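Ethylbenzene dehydrogenase alpha-subunit (Aromatoleum aromaticum, PDB 2IVF) is the large, molybdenum-containing subunit of a heterotrimeric dehydrogenase, binding two pterin guanine dinucleotides and an iron/sulfur cluster. Local coordinates at residues Trp257-Tyr261 against Gly848-Val852; Ile85-Ser91 against Thr662-Asn668; Val120-Gly126 against Pro262-Phe267. All coordinates share one frame. Numbering follows the deposited sequence.

Contact 1 (Trp257-Tyr261 against Gly848-Val852). With MGD (2-amino-5,6-dimercapto-7-methyl-3,7,8a,9-tetrahydro-8-oxa-1,3,9,10-tetraaza-anthracen-4-one guanosine dinucleotide), chain M.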
loop_
_atom_site.group_PDB
_atom_site.type_symbol
_atom_site.label_atom_id
_atom_site.label_comp_id
_atom_site.label_asym_id
_atom_site.label_seq_id
_atom_site.Cartn_x
_atom_site.Cartn_y
_atom_site.Cartn_z
ATOM N N TRP A 257 3.583 -9.030 -3.884
ATOM C CA TRP A 257 3.234 -8.018 -4.883
ATOM C C TRP A 257 1.871 -7.338 -4.716
ATOM O O TRP A 257 1.715 -6.185 -5.146
ATOM C CB TRP A 257 3.313 -8.604 -6.261
ATOM C CG TRP A 257 4.677 -8.613 -6.891
ATOM C CD1 TRP A 257 5.896 -8.548 -6.258
ATOM C CD2 TRP A 257 4.952 -8.774 -8.262
ATOM N NE1 TRP A 257 6.909 -8.602 -7.179
ATOM C CE2 TRP A 257 6.356 -8.750 -8.426
ATOM C CE3 TRP A 257 4.153 -8.865 -9.380
ATOM C CZ2 TRP A 257 6.961 -8.845 -9.690
ATOM C CZ3 TRP A 257 4.743 -8.964 -10.601
ATOM C CH2 TRP A 257 6.118 -8.936 -10.757
ATOM N N SER A 258 0.858 -8.060 -4.208
ATOM C CA SER A 258 -0.433 -7.422 -3.939
ATOM C C SER A 258 -0.205 -6.161 -3.119
ATOM O O SER A 258 -0.735 -5.120 -3.411
ATOM C CB SER A 258 -1.339 -8.333 -3.158
ATOM O OG SER A 258 -2.535 -7.664 -2.795
ATOM N N TYR A 259 0.580 -6.281 -2.066
ATOM C CA TYR A 259 0.954 -5.133 -1.264
ATOM C C TYR A 259 2.018 -4.274 -1.925
ATOM O O TYR A 259 1.930 -3.037 -1.942
ATOM C CB TYR A 259 1.538 -5.571 0.080
ATOM C CG TYR A 259 0.517 -5.964 1.119
ATOM C CD1 TYR A 259 -0.730 -6.496 0.769
ATOM C CD2 TYR A 259 0.812 -5.839 2.450
ATOM C CE1 TYR A 259 -1.649 -6.836 1.756
ATOM C CE2 TYR A 259 -0.094 -6.160 3.450
ATOM C CZ TYR A 259 -1.316 -6.666 3.105
ATOM O OH TYR A 259 -2.183 -7.000 4.120
ATOM N N THR A 260 3.030 -4.932 -2.462
ATOM C CA THR A 260 4.310 -4.261 -2.712
ATOM C C THR A 260 4.610 -3.845 -4.166
ATOM O O THR A 260 5.563 -3.091 -4.405
ATOM C CB THR A 260 5.470 -5.122 -2.156
ATOM O OG1 THR A 260 5.619 -6.290 -2.966
ATOM C CG2 THR A 260 5.196 -5.474 -0.705
ATOM N N TYR A 261 3.764 -4.237 -5.114
ATOM C CA TYR A 261 3.944 -3.846 -6.527
ATOM C C TYR A 261 2.631 -3.699 -7.211
ATOM O O TYR A 261 2.406 -4.259 -8.277
ATOM C CB TYR A 261 4.817 -4.901 -7.233
ATOM C CG TYR A 261 5.529 -4.478 -8.510
ATOM C CD1 TYR A 261 5.617 -3.166 -8.920
ATOM C CD2 TYR A 261 6.181 -5.430 -9.266
ATOM C CE1 TYR A 261 6.319 -2.817 -10.064
ATOM C CE2 TYR A 261 6.874 -5.097 -10.381
ATOM C CZ TYR A 261 6.978 -3.787 -10.767
ATOM O OH TYR A 261 7.704 -3.497 -11.885
ATOM N N GLY A 848 6.244 -7.781 6.312
ATOM C CA GLY A 848 6.083 -7.441 4.899
ATOM C C GLY A 848 5.885 -5.952 4.847
ATOM O O GLY A 848 5.551 -5.302 5.854
ATOM N N HIS A 849 6.146 -5.384 3.696
ATOM C CA HIS A 849 5.989 -3.987 3.564
ATOM C C HIS A 849 4.494 -3.738 3.461
ATOM O O HIS A 849 3.765 -4.539 2.911
ATOM C CB HIS A 849 6.787 -3.527 2.354
ATOM C CG HIS A 849 8.252 -3.394 2.668
ATOM N ND1 HIS A 849 9.025 -2.348 2.222
ATOM C CD2 HIS A 849 9.020 -4.086 3.533
ATOM C CE1 HIS A 849 10.238 -2.440 2.748
ATOM N NE2 HIS A 849 10.271 -3.508 3.530
ATOM N N PRO A 850 4.042 -2.663 4.056
ATOM C CA PRO A 850 2.646 -2.390 4.208
ATOM C C PRO A 850 1.929 -2.164 2.901
ATOM O O PRO A 850 2.409 -1.453 2.031
ATOM C CB PRO A 850 2.599 -1.155 5.078
ATOM C CG PRO A 850 3.947 -0.571 5.001
ATOM C CD PRO A 850 4.895 -1.653 4.701
ATOM N N ARG A 851 0.772 -2.772 2.785
ATOM C CA ARG A 851 -0.148 -2.374 1.735
ATOM C C ARG A 851 -0.495 -0.902 1.896
ATOM O O ARG A 851 -0.579 -0.160 0.898
ATOM C CB ARG A 851 -1.439 -3.133 1.844
ATOM C CG ARG A 851 -2.489 -2.552 0.947
ATOM C CD ARG A 851 -3.766 -3.357 0.995
ATOM N NE ARG A 851 -3.697 -4.533 0.191
ATOM C CZ ARG A 851 -4.355 -5.652 0.419
ATOM N NH1 ARG A 851 -5.015 -5.860 1.555
ATOM N NH2 ARG A 851 -4.206 -6.634 -0.439
ATOM N N VAL A 852 -0.628 -0.463 3.146
ATOM C CA VAL A 852 -1.416 0.751 3.438
ATOM C C VAL A 852 -0.591 2.049 3.396
ATOM O O VAL A 852 -1.105 3.151 3.609
ATOM C CB VAL A 852 -2.140 0.603 4.789
ATOM C CG1 VAL A 852 -3.079 -0.613 4.745
ATOM C CG2 VAL A 852 -1.115 0.425 5.954
HETATM P PB MGD M . 7.979 -8.379 1.621
HETATM O O1B MGD M . 6.894 -7.366 1.730
HETATM O O2B MGD M . 8.885 -8.471 2.795
HETATM O O3B MGD M . 8.904 -8.263 0.350
HETATM O O3A MGD M . 8.406 -6.063 -0.835
HETATM P PA MGD M . 8.640 -7.616 -1.118
HETATM O O1A MGD M . 7.407 -8.093 -1.753
HETATM O O2A MGD M . 9.895 -7.812 -1.819
HETATM O "O5'" MGD M . 7.338 -9.835 1.380
HETATM C "C5'" MGD M . 6.322 -10.308 2.276
HETATM C "C4'" MGD M . 6.092 -11.802 2.062
HETATM O "O4'" MGD M . 7.228 -12.535 2.497
HETATM C "C3'" MGD M . 5.034 -12.139 3.087
HETATM O "O3'" MGD M . 3.774 -12.030 2.434
HETATM C "C2'" MGD M . 5.374 -13.587 3.461
HETATM O "O2'" MGD M . 4.328 -14.466 3.006
HETATM C "C1'" MGD M . 6.697 -13.850 2.724
HETATM N N9 MGD M . 7.608 -14.605 3.618
HETATM C C8 MGD M . 8.011 -14.290 4.858
HETATM N N7 MGD M . 8.874 -15.201 5.322
HETATM C C5 MGD M . 9.028 -16.111 4.326
HETATM C C6 MGD M . 9.734 -17.294 4.155
HETATM O O6 MGD M . 10.455 -17.820 5.012
HETATM N N1 MGD M . 9.615 -17.944 2.924
HETATM C C2 MGD M . 8.811 -17.505 1.861
HETATM N N2 MGD M . 8.747 -18.228 0.691
HETATM N N3 MGD M . 8.157 -16.349 2.040
HETATM C C4 MGD M . 8.237 -15.688 3.235
HETATM C C10 MGD M . 9.368 -5.291 -0.215
HETATM C C11 MGD M . 9.543 -4.020 -1.008
HETATM O O11 MGD M . 8.326 -3.397 -1.074
HETATM C C12 MGD M . 10.641 -3.082 -0.486
HETATM S S12 MGD M . 12.116 -3.696 0.248
HETATM C C13 MGD M . 10.477 -1.724 -0.597
HETATM S S13 MGD M . 11.728 -0.670 -0.033
HETATM C C14 MGD M . 9.227 -1.153 -1.175
HETATM N N15 MGD M . 8.378 -0.739 -0.022
HETATM C C16 MGD M . 6.973 -0.723 -0.115
HETATM C C17 MGD M . 6.164 -0.213 0.868
HETATM O O17 MGD M . 6.640 0.254 1.930
HETATM N N18 MGD M . 4.770 -0.256 0.664
HETATM C C19 MGD M . 4.202 -0.757 -0.466
HETATM N N19 MGD M . 2.857 -0.754 -0.555
HETATM N N20 MGD M . 5.025 -1.280 -1.388
HETATM C C21 MGD M . 6.360 -1.242 -1.250
HETATM N N22 MGD M . 7.186 -1.780 -2.231
HETATM C C23 MGD M . 8.499 -2.285 -1.953
HETATM O O HOH W 1 -3.137 -4.345 -2.607
HETATM O O HOH W 2 -0.670 -1.806 -2.033
#

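Contact 2 (Ile85-Ser91 against Thr662-Asn668). With MGD (2-amino-5,6-dimercapto-7-methyl-3,7,8a,9-tetrahydro-8-oxa-1,3,9,10-tetraaza-anthracen-4-one guanosine dinucleotide), chain M; SF4 (iron/sulfur cluster), chain K.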
loop_
_atom_site.group_PDB
_atom_site.type_symbol
_atom_site.label_atom_id
_atom_site.label_comp_id
_atom_site.label_asym_id
_atom_site.label_seq_id
_atom_site.Cartn_x
_atom_site.Cartn_y
_atom_site.Cartn_z
ATOM N N ILE A 85 10.226 5.324 -1.761
ATOM C CA ILE A 85 10.679 4.133 -2.447
ATOM C C ILE A 85 9.690 2.977 -2.305
ATOM O O ILE A 85 9.833 2.078 -1.490
ATOM C CB ILE A 85 12.134 3.741 -2.068
ATOM C CG1 ILE A 85 13.091 4.886 -2.425
ATOM C CG2 ILE A 85 12.541 2.477 -2.829
ATOM C CD1 ILE A 85 13.012 5.362 -3.952
ATOM N N CYS A 86 8.633 3.022 -3.116
ATOM C CA CYS A 86 8.016 1.792 -3.546
ATOM C C CYS A 86 9.071 1.066 -4.354
ATOM O O CYS A 86 9.957 1.704 -4.914
ATOM C CB CYS A 86 6.753 2.080 -4.358
ATOM S SG CYS A 86 6.934 3.546 -5.461
ATOM N N TRP A 87 8.963 -0.263 -4.431
ATOM C CA TRP A 87 9.905 -1.091 -5.126
ATOM C C TRP A 87 9.194 -2.313 -5.698
ATOM O O TRP A 87 8.408 -2.979 -5.006
ATOM C CB TRP A 87 11.062 -1.568 -4.227
ATOM C CG TRP A 87 12.189 -1.978 -5.086
ATOM C CD1 TRP A 87 12.468 -3.241 -5.514
ATOM C CD2 TRP A 87 13.126 -1.121 -5.724
ATOM N NE1 TRP A 87 13.546 -3.221 -6.356
ATOM C CE2 TRP A 87 13.983 -1.933 -6.488
ATOM C CE3 TRP A 87 13.364 0.251 -5.677
ATOM C CZ2 TRP A 87 15.068 -1.423 -7.219
ATOM C CZ3 TRP A 87 14.402 0.777 -6.450
ATOM C CH2 TRP A 87 15.280 -0.073 -7.180
ATOM N N PRO A 88 9.475 -2.616 -6.968
ATOM C CA PRO A 88 10.165 -1.760 -7.935
ATOM C C PRO A 88 9.523 -0.393 -7.908
ATOM O O PRO A 88 8.313 -0.306 -7.730
ATOM C CB PRO A 88 9.910 -2.473 -9.245
ATOM C CG PRO A 88 9.864 -3.893 -8.891
ATOM C CD PRO A 88 9.131 -3.930 -7.560
ATOM N N GLN A 89 10.317 0.671 -8.023
ATOM C CA GLN A 89 9.734 2.015 -7.892
ATOM C C GLN A 89 8.668 2.184 -8.945
ATOM O O GLN A 89 8.918 1.907 -10.096
ATOM C CB GLN A 89 10.815 3.084 -7.994
ATOM C CG GLN A 89 10.662 4.213 -6.991
ATOM C CD GLN A 89 9.707 5.272 -7.461
ATOM O OE1 GLN A 89 9.492 5.432 -8.662
ATOM N NE2 GLN A 89 9.104 6.011 -6.507
ATOM N N GLY A 90 7.460 2.611 -8.574
ATOM C CA GLY A 90 6.384 2.570 -9.557
ATOM C C GLY A 90 6.606 3.550 -10.696
ATOM O O GLY A 90 6.205 3.291 -11.843
ATOM N N SER A 91 7.234 4.683 -10.381
ATOM C CA SER A 91 7.523 5.755 -11.331
ATOM C C SER A 91 6.291 6.078 -12.117
ATOM O O SER A 91 6.335 6.281 -13.343
ATOM C CB SER A 91 8.660 5.440 -12.340
ATOM O OG SER A 91 9.862 5.373 -11.662
ATOM N N THR A 662 11.791 10.446 -10.479
ATOM C CA THR A 662 11.715 9.162 -9.798
ATOM C C THR A 662 13.002 8.343 -10.029
ATOM O O THR A 662 13.872 8.739 -10.783
ATOM C CB THR A 662 10.517 8.402 -10.268
ATOM O OG1 THR A 662 10.598 8.259 -11.684
ATOM C CG2 THR A 662 9.248 9.164 -9.915
ATOM N N THR A 663 13.160 7.263 -9.276
ATOM C CA THR A 663 14.364 6.449 -9.330
ATOM C C THR A 663 13.947 5.045 -9.664
ATOM O O THR A 663 13.789 4.202 -8.777
ATOM C CB THR A 663 15.105 6.440 -7.982
ATOM O OG1 THR A 663 14.233 5.944 -6.946
ATOM C CG2 THR A 663 15.550 7.857 -7.633
ATOM N N PRO A 664 13.737 4.780 -10.945
ATOM C CA PRO A 664 13.223 3.461 -11.358
ATOM C C PRO A 664 14.320 2.366 -11.382
ATOM O O PRO A 664 15.551 2.647 -11.445
ATOM C CB PRO A 664 12.759 3.732 -12.790
ATOM C CG PRO A 664 13.718 4.746 -13.262
ATOM C CD PRO A 664 13.967 5.638 -12.108
ATOM N N CYS A 665 13.873 1.119 -11.417
ATOM C CA CYS A 665 14.737 0.023 -11.716
ATOM C C CYS A 665 14.139 -0.698 -12.928
ATOM O O CYS A 665 13.235 -0.180 -13.608
ATOM C CB CYS A 665 14.807 -0.883 -10.508
ATOM S SG CYS A 665 13.210 -1.614 -10.072
ATOM N N SER A 666 14.661 -1.885 -13.222
ATOM C CA SER A 666 14.183 -2.683 -14.343
ATOM C C SER A 666 12.667 -2.918 -14.378
ATOM O O SER A 666 12.095 -3.003 -15.473
ATOM C CB SER A 666 14.916 -4.037 -14.364
ATOM O OG SER A 666 14.691 -4.755 -13.176
ATOM N N GLY A 667 12.042 -3.022 -13.201
ATOM C CA GLY A 667 10.655 -3.454 -13.097
ATOM C C GLY A 667 9.715 -2.562 -13.875
ATOM O O GLY A 667 8.984 -3.040 -14.724
ATOM N N ASN A 668 9.768 -1.253 -13.580
ATOM C CA ASN A 668 8.991 -0.239 -14.273
ATOM C C ASN A 668 10.050 0.722 -14.801
ATOM O O ASN A 668 10.392 1.678 -14.126
ATOM C CB ASN A 668 8.056 0.517 -13.343
ATOM C CG ASN A 668 6.834 -0.251 -12.924
ATOM O OD1 ASN A 668 6.710 -1.482 -13.088
ATOM N ND2 ASN A 668 5.869 0.504 -12.393
HETATM P PB MGD M . 7.979 -8.379 1.621
HETATM O O1B MGD M . 6.894 -7.366 1.730
HETATM O O2B MGD M . 8.885 -8.471 2.795
HETATM O O3B MGD M . 8.904 -8.263 0.350
HETATM O O3A MGD M . 8.406 -6.063 -0.835
HETATM P PA MGD M . 8.640 -7.616 -1.118
HETATM O O1A MGD M . 7.407 -8.093 -1.753
HETATM O O2A MGD M . 9.895 -7.812 -1.819
HETATM O "O5'" MGD M . 7.338 -9.835 1.380
HETATM C "C5'" MGD M . 6.322 -10.308 2.276
HETATM C "C4'" MGD M . 6.092 -11.802 2.062
HETATM O "O4'" MGD M . 7.228 -12.535 2.497
HETATM C "C3'" MGD M . 5.034 -12.139 3.087
HETATM O "O3'" MGD M . 3.774 -12.030 2.434
HETATM C "C2'" MGD M . 5.374 -13.587 3.461
HETATM O "O2'" MGD M . 4.328 -14.466 3.006
HETATM C "C1'" MGD M . 6.697 -13.850 2.724
HETATM N N9 MGD M . 7.608 -14.605 3.618
HETATM C C8 MGD M . 8.011 -14.290 4.858
HETATM N N7 MGD M . 8.874 -15.201 5.322
HETATM C C5 MGD M . 9.028 -16.111 4.326
HETATM C C6 MGD M . 9.734 -17.294 4.155
HETATM O O6 MGD M . 10.455 -17.820 5.012
HETATM N N1 MGD M . 9.615 -17.944 2.924
HETATM C C2 MGD M . 8.811 -17.505 1.861
HETATM N N2 MGD M . 8.747 -18.228 0.691
HETATM N N3 MGD M . 8.157 -16.349 2.040
HETATM C C4 MGD M . 8.237 -15.688 3.235
HETATM C C10 MGD M . 9.368 -5.291 -0.215
HETATM C C11 MGD M . 9.543 -4.020 -1.008
HETATM O O11 MGD M . 8.326 -3.397 -1.074
HETATM C C12 MGD M . 10.641 -3.082 -0.486
HETATM S S12 MGD M . 12.116 -3.696 0.248
HETATM C C13 MGD M . 10.477 -1.724 -0.597
HETATM S S13 MGD M . 11.728 -0.670 -0.033
HETATM C C14 MGD M . 9.227 -1.153 -1.175
HETATM N N15 MGD M . 8.378 -0.739 -0.022
HETATM C C16 MGD M . 6.973 -0.723 -0.115
HETATM C C17 MGD M . 6.164 -0.213 0.868
HETATM O O17 MGD M . 6.640 0.254 1.930
HETATM N N18 MGD M . 4.770 -0.256 0.664
HETATM C C19 MGD M . 4.202 -0.757 -0.466
HETATM N N19 MGD M . 2.857 -0.754 -0.555
HETATM N N20 MGD M . 5.025 -1.280 -1.388
HETATM C C21 MGD M . 6.360 -1.242 -1.250
HETATM N N22 MGD M . 7.186 -1.780 -2.231
HETATM C C23 MGD M . 8.499 -2.285 -1.953
HETATM FE FE1 SF4 K . 2.191 4.353 -5.655
HETATM FE FE2 SF4 K . 3.274 4.690 -8.122
HETATM FE FE3 SF4 K . 3.391 6.687 -6.363
HETATM FE FE4 SF4 K . 4.896 4.427 -5.963
HETATM S S1 SF4 K . 5.187 5.955 -7.607
HETATM S S2 SF4 K . 3.595 5.590 -4.383
HETATM S S3 SF4 K . 3.478 2.865 -6.846
HETATM S S4 SF4 K . 1.467 5.828 -7.294
HETATM O O HOH W 3 10.946 0.887 -11.608
#

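Contact 3 (Val120-Gly126 against Pro262-Phe267)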
loop_
_atom_site.group_PDB
_atom_site.type_symbol
_atom_site.label_atom_id
_atom_site.label_comp_id
_atom_site.label_asym_id
_atom_site.label_seq_id
_atom_site.Cartn_x
_atom_site.Cartn_y
_atom_site.Cartn_z
ATOM N N VAL A 120 1.541 -6.395 -23.178
ATOM C CA VAL A 120 0.619 -5.565 -22.452
ATOM C C VAL A 120 1.333 -4.293 -22.058
ATOM O O VAL A 120 2.526 -4.302 -21.702
ATOM C CB VAL A 120 0.101 -6.275 -21.183
ATOM C CG1 VAL A 120 -0.827 -5.333 -20.360
ATOM C CG2 VAL A 120 -0.571 -7.647 -21.553
ATOM N N ASP A 121 0.611 -3.180 -22.132
ATOM C CA ASP A 121 1.159 -1.905 -21.688
ATOM C C ASP A 121 1.223 -1.835 -20.168
ATOM O O ASP A 121 0.883 -2.803 -19.453
ATOM C CB ASP A 121 0.413 -0.705 -22.332
ATOM C CG ASP A 121 -1.065 -0.578 -21.891
ATOM O OD1 ASP A 121 -1.400 -0.968 -20.757
ATOM O OD2 ASP A 121 -1.925 -0.100 -22.708
ATOM N N TYR A 122 1.787 -0.730 -19.680
ATOM C CA TYR A 122 2.012 -0.580 -18.247
ATOM C C TYR A 122 0.849 0.228 -17.599
ATOM O O TYR A 122 0.901 0.514 -16.395
ATOM C CB TYR A 122 3.323 0.127 -17.955
ATOM C CG TYR A 122 4.571 -0.702 -18.087
ATOM C CD1 TYR A 122 5.081 -0.999 -19.329
ATOM C CD2 TYR A 122 5.277 -1.141 -16.954
ATOM C CE1 TYR A 122 6.253 -1.749 -19.466
ATOM C CE2 TYR A 122 6.464 -1.908 -17.084
ATOM C CZ TYR A 122 6.942 -2.183 -18.335
ATOM O OH TYR A 122 8.091 -2.910 -18.517
ATOM N N ASN A 123 -0.168 0.579 -18.382
ATOM C CA ASN A 123 -1.185 1.501 -17.922
ATOM C C ASN A 123 -2.162 0.862 -16.944
ATOM O O ASN A 123 -2.470 -0.320 -17.074
ATOM C CB ASN A 123 -1.940 2.017 -19.102
ATOM C CG ASN A 123 -1.088 2.903 -19.965
ATOM O OD1 ASN A 123 -0.298 3.691 -19.448
ATOM N ND2 ASN A 123 -1.249 2.790 -21.266
ATOM N N PRO A 124 -2.735 1.652 -16.025
ATOM C CA PRO A 124 -2.483 3.059 -15.769
ATOM C C PRO A 124 -1.385 3.345 -14.806
ATOM O O PRO A 124 -1.112 4.526 -14.561
ATOM C CB PRO A 124 -3.796 3.529 -15.134
ATOM C CG PRO A 124 -4.324 2.330 -14.390
ATOM C CD PRO A 124 -3.845 1.122 -15.187
ATOM N N LEU A 125 -0.805 2.297 -14.231
ATOM C CA LEU A 125 0.115 2.443 -13.112
ATOM C C LEU A 125 -0.629 2.992 -11.896
ATOM O O LEU A 125 -1.862 3.021 -11.877
ATOM C CB LEU A 125 1.335 3.332 -13.477
ATOM C CG LEU A 125 2.301 2.766 -14.534
ATOM C CD1 LEU A 125 3.237 3.891 -14.994
ATOM C CD2 LEU A 125 3.049 1.489 -14.015
ATOM N N GLY A 126 0.128 3.387 -10.866
ATOM C CA GLY A 126 -0.452 3.989 -9.706
ATOM C C GLY A 126 -0.782 3.016 -8.582
ATOM O O GLY A 126 -0.693 1.785 -8.714
ATOM N N PRO A 262 1.726 -2.890 -6.618
ATOM C CA PRO A 262 0.393 -2.752 -7.208
ATOM C C PRO A 262 0.386 -2.106 -8.568
ATOM O O PRO A 262 -0.499 -2.385 -9.338
ATOM C CB PRO A 262 -0.372 -1.906 -6.196
ATOM C CG PRO A 262 0.691 -1.158 -5.406
ATOM C CD PRO A 262 1.886 -2.083 -5.396
ATOM N N SER A 263 1.401 -1.287 -8.891
ATOM C CA SER A 263 1.424 -0.627 -10.195
ATOM C C SER A 263 1.599 -1.629 -11.313
ATOM O O SER A 263 1.160 -1.338 -12.423
ATOM C CB SER A 263 2.510 0.454 -10.312
ATOM O OG SER A 263 3.798 -0.061 -10.126
ATOM N N SER A 264 2.220 -2.782 -11.031
ATOM C CA SER A 264 2.510 -3.741 -12.099
ATOM C C SER A 264 2.107 -5.163 -11.809
ATOM O O SER A 264 2.366 -6.061 -12.596
ATOM C CB SER A 264 3.936 -3.613 -12.550
ATOM O OG SER A 264 4.099 -2.346 -13.201
ATOM N N TYR A 265 1.423 -5.351 -10.694
ATOM C CA TYR A 265 0.842 -6.661 -10.339
ATOM C C TYR A 265 0.100 -7.287 -11.524
ATOM O O TYR A 265 0.119 -8.532 -11.727
ATOM C CB TYR A 265 -0.139 -6.441 -9.204
ATOM C CG TYR A 265 -0.887 -7.640 -8.687
ATOM C CD1 TYR A 265 -2.048 -8.065 -9.282
ATOM C CD2 TYR A 265 -0.514 -8.251 -7.504
ATOM C CE1 TYR A 265 -2.763 -9.118 -8.795
ATOM C CE2 TYR A 265 -1.267 -9.314 -6.984
ATOM C CZ TYR A 265 -2.395 -9.719 -7.620
ATOM O OH TYR A 265 -3.214 -10.716 -7.138
ATOM N N HIS A 266 -0.571 -6.435 -12.278
ATOM C CA HIS A 266 -1.379 -6.885 -13.425
ATOM C C HIS A 266 -0.649 -7.812 -14.381
ATOM O O HIS A 266 -1.270 -8.724 -14.971
ATOM C CB HIS A 266 -1.948 -5.686 -14.173
ATOM C CG HIS A 266 -0.946 -4.897 -14.964
ATOM N ND1 HIS A 266 -0.678 -5.165 -16.284
ATOM C CD2 HIS A 266 -0.232 -3.787 -14.654
ATOM C CE1 HIS A 266 0.187 -4.279 -16.743
ATOM N NE2 HIS A 266 0.492 -3.440 -15.769
ATOM N N PHE A 267 0.655 -7.593 -14.549
ATOM C CA PHE A 267 1.465 -8.456 -15.435
ATOM C C PHE A 267 1.441 -9.917 -14.927
ATOM O O PHE A 267 1.426 -10.847 -15.721
ATOM C CB PHE A 267 2.907 -7.942 -15.547
ATOM C CG PHE A 267 3.047 -6.709 -16.391
ATOM C CD1 PHE A 267 2.909 -6.782 -17.772
ATOM C CD2 PHE A 267 3.398 -5.500 -15.825
ATOM C CE1 PHE A 267 3.050 -5.671 -18.569
ATOM C CE2 PHE A 267 3.549 -4.350 -16.621
ATOM C CZ PHE A 267 3.415 -4.430 -17.975
HETATM O O HOH W 4 2.394 -1.516 -15.226
HETATM O O HOH W 5 -1.034 -0.497 -13.738
#

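Contact 1 (Trp257-Tyr261 against Gly848-Val852)
This is a buried contact between the short helix 257-260 and the loop that follows strand 843-846, and it lies against MGD. Arg851 and Tyr259 form its centre. CB of Arg851 lies over the Tyr259 ring, 3.4 Å from the centroid, as a CH-pi contact. CE1 of Tyr259 lies over one face of the Arg851 guanidinium, 3.2 Å from CZ of Arg851. Arg851 NH2 donates to Ser258 OG at 3.1 Å, and water 1 joins Arg851 NE to Ser258 O. Glu132 and Asp133 of the beta-subunit form salt bridges with Arg851, and Asp133 of the beta-subunit also hydrogen-bonds Tyr259 OH. MGD N19 donates to Tyr259 O at 2.8 Å, and MGD N22 to Thr260 O at 3.0 Å. Thr260 OG1 donates to O1A of MGD at 2.8 Å, and His849 N to O1B of MGD at 2.9 Å. Backbone groups thus read the pterin edge and a backbone NH and a hydroxyl hold the diphosphate, as expected of a dinucleotide site in the molybdopterin oxidoreductase family.

Contact 2 (Ile85-Ser91 against Thr662-Asn668)
Two irregular loops run beside each other here, with neither helix nor strand in either. Their CA atoms come closest at Gln89 and Pro664, 5.1 Å apart, and at Pro88 and Gly667, 5.5 Å apart. A cis peptide bond precedes Pro88. Gly667 lies so close to it that a CB on Gly667 would clash with Pro88 CB. Water 3 sits between the backbones; it accepts from Cys665 N at 2.9 Å and lies 2.7 Å from Gln89 O. Asn668 ND2 donates to Gly90 O at 2.9 Å in a nearly straight hydrogen bond; its OD1 is hydrogen-bonded to Tyr261 OH. Ser91 OG and Thr662 OG1 share a hydrogen bond of 3.0 Å, and Thr662 OG1 also pairs with Thr672 N. Cys665 packs on Trp87: its SG lies over the six-membered ring, 3.9 Å from the centroid, a sulfur-aromatic contact. Cys665 SG also touches Pro88 CB at 3.5 Å. Trp87 NE1 is hydrogen-bonded to Ala480 O. Cys86 SG binds FE4 of the cluster at 2.3 Å and accepts from Gly90 N at 3.3 Å. A CB on Gly90 would strike S3 of the cluster. Trp87 O lies 3.1 Å from C23 of MGD. The 85-91 loop supplies a cysteine ligand of the iron/sulfur cluster and lies between cluster and pterin, as in related molybdopterin enzymes with an N-terminal cluster.

Contact 3 (Val120-Gly126 against Pro262-Phe267)
Phe267 loses the most surface in this contact. Its ring edge meets the face of Tyr122 in a T-shaped (edge-to-face) pair, with centroids 5.0 Å apart and planes at 70°. CE2 of Phe267 lies 3.7 Å from CD2 of Tyr122. The same ring touches the backbone of 120-126, with CE1 of Phe267 3.5 Å from Val120 O, and CE1 is 4.0 Å from Val120 CB. Phe670 gives the Tyr122 ring a second edge-to-face neighbour. Ser263 comes next. Its CA makes a CH...O contact with Gly126 O at 3.5 Å, and its CB lies 3.9 Å from Leu125 CD2. Water 5 links Leu125 N to Ser263 O. The contact joins the loop leading to the iron/sulfur cluster, which Gly126 touches, to the start of helix 265-274 in the molybdopterin oxidoreductase region. Within that loop, Asp121 OD1 accepts from Asn123 N at 3.1 Å, an Asx turn. Arg233 of the beta-subunit forms a salt bridge with Asp121. His266 is the third main residue. Its CE1 lies 3.2 Å from Asp121 O, and its ND1 is hydrogen-bonded to Glu270. No direct hydrogen bond crosses the two segments, and water 4 fills this part of the interface. It donates to Tyr122 O and Ser264 OG, each at 2.8 Å, and lies 2.8 Å from His266 NE2. Ser264 OG is also hydrogen-bonded to Asn668 OD1.

The three contacts touch one another. Contact 2 lies between MGD and the iron/sulfur cluster, contact 1 lies at MGD, and contact 3 runs outward from the cluster toward the beta-subunit. The centres of contact 1 and contact 2 are about 14 Å apart. Those of contact 2 and contact 3 are about 12 Å apart, and those of contact 1 and contact 3 about 15 Å. Asn668 is the shared junction. Its OD1 lies 2.5 Å from Tyr261 OH and 2.8 Å from Ser264 OG, and its ND2 lies 3.1 Å from Ser263 OG, all probable hydrogen bonds. Segments 257-261 and 262-267 are continuous in the chain, so contacts 1 and 3 are also joined covalently.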